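Side-chain contacts in carbon monoxide dehydrogenase (Thermococcus sp. AM4, PDB 6T7J), which catalyses the oxidation of carbon monoxide to carbon dioxide, probably passing the electrons to a ferredoxin, and is seen here without nickel in its active-site cluster: residues 461-466 with 489-494; 495-498 with 504-507. All coordinates share one frame; numbering follows the deposited sequence.

Contact 1. Residues 461-466 with 489-494; sequences SHVTLA and EGLMSP
Val463 of helix 460-471 packs against Glu489 and Leu491, where helix 480-489 gives way to a loop. Both helices belong to a Rossmann-like domain with a parallel sheet in the order 3-2-1-4-5-6. The contact is mostly buried, and its apolar part centres on Leu491 CD1. Val463 CG2 stands anti to the backbone N and meets Leu491 CD1 at 3.6 Å. Leu491 CD1 also lies 3.7 Å from Ala466 CB, one helical turn further on. A single branch of Leu491 thus meets two residues of the helix. Its side chain also touches Cys516 of strand 516-518.

Glu489 crosses Val463 at about a right angle. Its chain bends at chi2 (90°), and Val463 CG2 packs 3.4 Å from the aliphatic Glu489 CG and 3.5 Å from the carboxylate carbon, Glu489 CD. The carboxylate forms a long, weak ion pair with Lys467. With an alanine here, Val463 CG2 is likely to lose this cover and Lys467 NZ its weak acidic mate.

The loop has its own side-chain bond. Gly490, with positive phi, leaves the helix and starts a type I turn. Ser493 OG donates to Gly490 O at 2.7 Å, the donor tilted 26° from the carbonyl plane.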
loop_
_atom_site.group_PDB
_atom_site.type_symbol
_atom_site.label_atom_id
_atom_site.label_comp_id
_atom_site.label_asym_id
_atom_site.label_seq_id
_atom_site.Cartn_x
_atom_site.Cartn_y
_atom_site.Cartn_z
ATOM N N SER A 461 12.841 18.928 -21.232
ATOM C CA SER A 461 12.682 17.670 -21.953
ATOM C C SER A 461 11.291 17.558 -22.568
ATOM O O SER A 461 11.154 17.096 -23.706
ATOM C CB SER A 461 12.977 16.489 -21.030
ATOM O OG SER A 461 14.375 16.329 -20.850
ATOM N N HIS A 462 10.254 17.994 -21.847
ATOM C CA HIS A 462 8.907 18.025 -22.410
ATOM C C HIS A 462 8.898 18.708 -23.775
ATOM O O HIS A 462 8.551 18.102 -24.801
ATOM C CB HIS A 462 7.955 18.751 -21.452
ATOM C CG HIS A 462 7.631 17.985 -20.205
ATOM N ND1 HIS A 462 7.245 16.662 -20.219
ATOM C CD2 HIS A 462 7.625 18.366 -18.906
ATOM C CE1 HIS A 462 7.019 16.259 -18.981
ATOM N NE2 HIS A 462 7.243 17.274 -18.165
ATOM N N VAL A 463 9.313 19.977 -23.802
ATOM C CA VAL A 463 9.196 20.774 -25.018
ATOM C C VAL A 463 10.169 20.287 -26.084
ATOM O O VAL A 463 9.830 20.247 -27.271
ATOM C CB VAL A 463 9.393 22.268 -24.706
ATOM C CG1 VAL A 463 10.727 22.515 -24.025
ATOM C CG2 VAL A 463 9.309 23.069 -25.975
ATOM N N THR A 464 11.389 19.908 -25.690
ATOM C CA THR A 464 12.367 19.475 -26.684
ATOM C C THR A 464 11.932 18.178 -27.355
ATOM O O THR A 464 12.039 18.041 -28.580
ATOM C CB THR A 464 13.748 19.326 -26.043
ATOM O OG1 THR A 464 14.255 20.619 -25.690
ATOM C CG2 THR A 464 14.721 18.671 -27.010
ATOM N N LEU A 465 11.420 17.219 -26.576
ATOM C CA LEU A 465 10.912 15.987 -27.164
ATOM C C LEU A 465 9.723 16.262 -28.074
ATOM O O LEU A 465 9.649 15.722 -29.187
ATOM C CB LEU A 465 10.527 15.001 -26.061
ATOM C CG LEU A 465 10.055 13.631 -26.549
ATOM C CD1 LEU A 465 11.188 12.902 -27.235
ATOM C CD2 LEU A 465 9.514 12.810 -25.400
ATOM N N ALA A 466 8.784 17.103 -27.624
ATOM C CA ALA A 466 7.635 17.428 -28.464
ATOM C C ALA A 466 8.074 18.058 -29.784
ATOM O O ALA A 466 7.567 17.693 -30.854
ATOM C CB ALA A 466 6.684 18.356 -27.709
ATOM N N GLU A 489 4.872 26.969 -23.645
ATOM C CA GLU A 489 5.901 27.225 -24.646
ATOM C C GLU A 489 5.312 27.818 -25.922
ATOM O O GLU A 489 5.915 28.706 -26.535
ATOM C CB GLU A 489 6.663 25.940 -24.967
ATOM C CG GLU A 489 7.698 26.112 -26.061
ATOM C CD GLU A 489 9.056 26.511 -25.516
ATOM O OE1 GLU A 489 9.240 26.465 -24.281
ATOM O OE2 GLU A 489 9.941 26.866 -26.324
ATOM N N GLY A 490 4.140 27.345 -26.335
ATOM C CA GLY A 490 3.538 27.809 -27.566
ATOM C C GLY A 490 3.296 26.679 -28.541
ATOM O O GLY A 490 2.897 26.908 -29.686
ATOM N N LEU A 491 3.539 25.448 -28.092
ATOM C CA LEU A 491 3.343 24.272 -28.928
ATOM C C LEU A 491 1.876 23.915 -29.114
ATOM O O LEU A 491 1.574 22.983 -29.868
ATOM C CB LEU A 491 4.097 23.083 -28.334
ATOM C CG LEU A 491 5.616 23.244 -28.266
ATOM C CD1 LEU A 491 6.246 22.059 -27.560
ATOM C CD2 LEU A 491 6.197 23.412 -29.663
ATOM N N MET A 492 0.962 24.625 -28.452
ATOM C CA MET A 492 -0.469 24.412 -28.628
ATOM C C MET A 492 -1.172 25.660 -29.142
ATOM O O MET A 492 -2.408 25.703 -29.154
ATOM C CB MET A 492 -1.104 23.941 -27.317
ATOM C CG MET A 492 -0.725 22.520 -26.937
ATOM S SD MET A 492 -1.222 22.061 -25.266
ATOM C CE MET A 492 -0.593 20.387 -25.182
ATOM N N SER A 493 -0.421 26.673 -29.560
ATOM C CA SER A 493 -0.991 27.864 -30.162
ATOM C C SER A 493 -1.249 27.626 -31.647
ATOM O O SER A 493 -0.669 26.718 -32.248
ATOM C CB SER A 493 -0.051 29.052 -29.964
ATOM O OG SER A 493 1.221 28.798 -30.533
ATOM N N PRO A 494 -2.134 28.421 -32.261
ATOM C CA PRO A 494 -2.437 28.203 -33.687
ATOM C C PRO A 494 -1.223 28.279 -34.600
ATOM O O PRO A 494 -1.235 27.661 -35.672
ATOM C CB PRO A 494 -3.447 29.317 -33.997
ATOM C CG PRO A 494 -4.098 29.602 -32.691
ATOM C CD PRO A 494 -3.022 29.430 -31.658
#

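Contact 2. Residues 495-498 with 504-507; sequences KAVD and LKKI
Val497 and Lys505 carry this contact, and their side chains cross obliquely. The valine uses one branch. Its CG1 is anti to the backbone N (chi1 173°) and faces the root of the lysine chain. Val497 CG1 lies 3.5 Å from Lys505 CG and 3.6 Å from Lys505 CA. The lysine starts out extended. It then turns at chi3 (-47°) and straightens again at the end. This bend carries the far half of the chain past the backbone of the other segment. Lys505 CE comes to 3.4 Å from Val497 O, so the aliphatic chain meets the valine through both a methyl and a carbonyl.

The segments are close in sequence. Residues 496-498 lie in a 3-10 segment, in which Asp498 N bonds to Lys495 O at 2.9 Å. A few residues later helix 502-511 begins, on the way to strand 516-518 of the Rossmann-like sheet. Val497 also touches Cys508 and Glu509 of that helix, and Pro515 beyond it.

At the end of the lysine, Lys505 NZ is 3.6 Å from Asp498 O, a packing distance. The CB of Asp498 points away from the 504-507 segment. Its carboxylate has the opposite charge, but Asp498 OD1 stays 5.5 Å from Lys505 NZ, so any attraction is probably weak.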
loop_
_atom_site.group_PDB
_atom_site.type_symbol
_atom_site.label_atom_id
_atom_site.label_comp_id
_atom_site.label_asym_id
_atom_site.label_seq_id
_atom_site.Cartn_x
_atom_site.Cartn_y
_atom_site.Cartn_z
ATOM N N LYS A 495 -0.177 29.010 -34.213
ATOM C CA LYS A 495 1.037 29.094 -35.016
ATOM C C LYS A 495 2.008 27.948 -34.754
ATOM O O LYS A 495 3.037 27.868 -35.435
ATOM C CB LYS A 495 1.748 30.432 -34.769
ATOM C CG LYS A 495 2.304 30.610 -33.358
ATOM C CD LYS A 495 3.773 30.199 -33.258
ATOM C CE LYS A 495 4.225 30.124 -31.804
ATOM N NZ LYS A 495 5.227 29.043 -31.569
ATOM N N ALA A 496 1.714 27.071 -33.788
ATOM C CA ALA A 496 2.634 25.980 -33.471
ATOM C C ALA A 496 2.880 25.081 -34.673
ATOM O O ALA A 496 3.943 24.459 -34.774
ATOM C CB ALA A 496 2.095 25.157 -32.303
ATOM N N VAL A 497 1.924 25.011 -35.597
ATOM C CA VAL A 497 2.057 24.222 -36.817
ATOM C C VAL A 497 3.321 24.616 -37.588
ATOM O O VAL A 497 3.874 23.805 -38.338
ATOM C CB VAL A 497 0.787 24.371 -37.679
ATOM C CG1 VAL A 497 0.954 23.717 -39.027
ATOM C CG2 VAL A 497 -0.407 23.761 -36.961
ATOM N N ASP A 498 3.803 25.848 -37.382
ATOM C CA ASP A 498 5.041 26.288 -38.025
ATOM C C ASP A 498 6.206 25.344 -37.745
ATOM O O ASP A 498 7.073 25.152 -38.607
ATOM C CB ASP A 498 5.403 27.700 -37.561
ATOM C CG ASP A 498 4.564 28.767 -38.228
ATOM O OD1 ASP A 498 4.016 28.495 -39.316
ATOM O OD2 ASP A 498 4.455 29.878 -37.663
ATOM N N LEU A 504 2.498 16.721 -41.159
ATOM C CA LEU A 504 1.749 17.172 -39.991
ATOM C C LEU A 504 1.242 18.594 -40.185
ATOM O O LEU A 504 0.112 18.910 -39.807
ATOM C CB LEU A 504 2.617 17.072 -38.736
ATOM C CG LEU A 504 1.900 17.213 -37.390
ATOM C CD1 LEU A 504 0.712 16.263 -37.300
ATOM C CD2 LEU A 504 2.869 16.975 -36.243
ATOM N N LYS A 505 2.062 19.463 -40.781
ATOM C CA LYS A 505 1.623 20.824 -41.080
ATOM C C LYS A 505 0.392 20.815 -41.980
ATOM O O LYS A 505 -0.612 21.484 -41.698
ATOM C CB LYS A 505 2.770 21.600 -41.731
ATOM C CG LYS A 505 2.477 23.051 -42.062
ATOM C CD LYS A 505 3.744 23.780 -42.491
ATOM C CE LYS A 505 4.905 23.486 -41.549
ATOM N NZ LYS A 505 6.164 24.162 -41.975
ATOM N N LYS A 506 0.450 20.038 -43.065
ATOM C CA LYS A 506 -0.674 19.977 -43.993
ATOM C C LYS A 506 -1.930 19.461 -43.309
ATOM O O LYS A 506 -3.015 20.028 -43.482
ATOM C CB LYS A 506 -0.318 19.097 -45.194
ATOM C CG LYS A 506 0.916 19.553 -45.952
ATOM C CD LYS A 506 1.205 18.663 -47.145
ATOM C CE LYS A 506 1.721 19.483 -48.314
ATOM N NZ LYS A 506 0.625 20.241 -48.979
ATOM N N ILE A 507 -1.811 18.401 -42.504
ATOM C CA ILE A 507 -3.022 17.827 -41.924
ATOM C C ILE A 507 -3.574 18.700 -40.796
ATOM O O ILE A 507 -4.797 18.796 -40.621
ATOM C CB ILE A 507 -2.773 16.376 -41.467
ATOM C CG1 ILE A 507 -4.103 15.624 -41.397
ATOM C CG2 ILE A 507 -2.043 16.327 -40.132
ATOM C CD1 ILE A 507 -3.967 14.191 -40.963
#

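How the contacts relate
The two contacts follow each other along the chain, contact 1 closing at residue 494 and contact 2 opening at 495. Their centres are about 13 Å apart. Both belong to the Rossmann-like domain whose sheet includes strands 444-448, 474-478 and 516-518. Contact 1 joins helix 460-471 to the end of helix 480-489. Contact 2 joins the same loop to helix 502-511. They meet inside the loop, where Ala496 CB packs 3.2 Å from Gly490 O. Contact 1 is nearer the chain centre, and its helix is tied to the cluster site through His462, which bonds to the backbone of Cys451. Contact 2 lies further out and is structural packing.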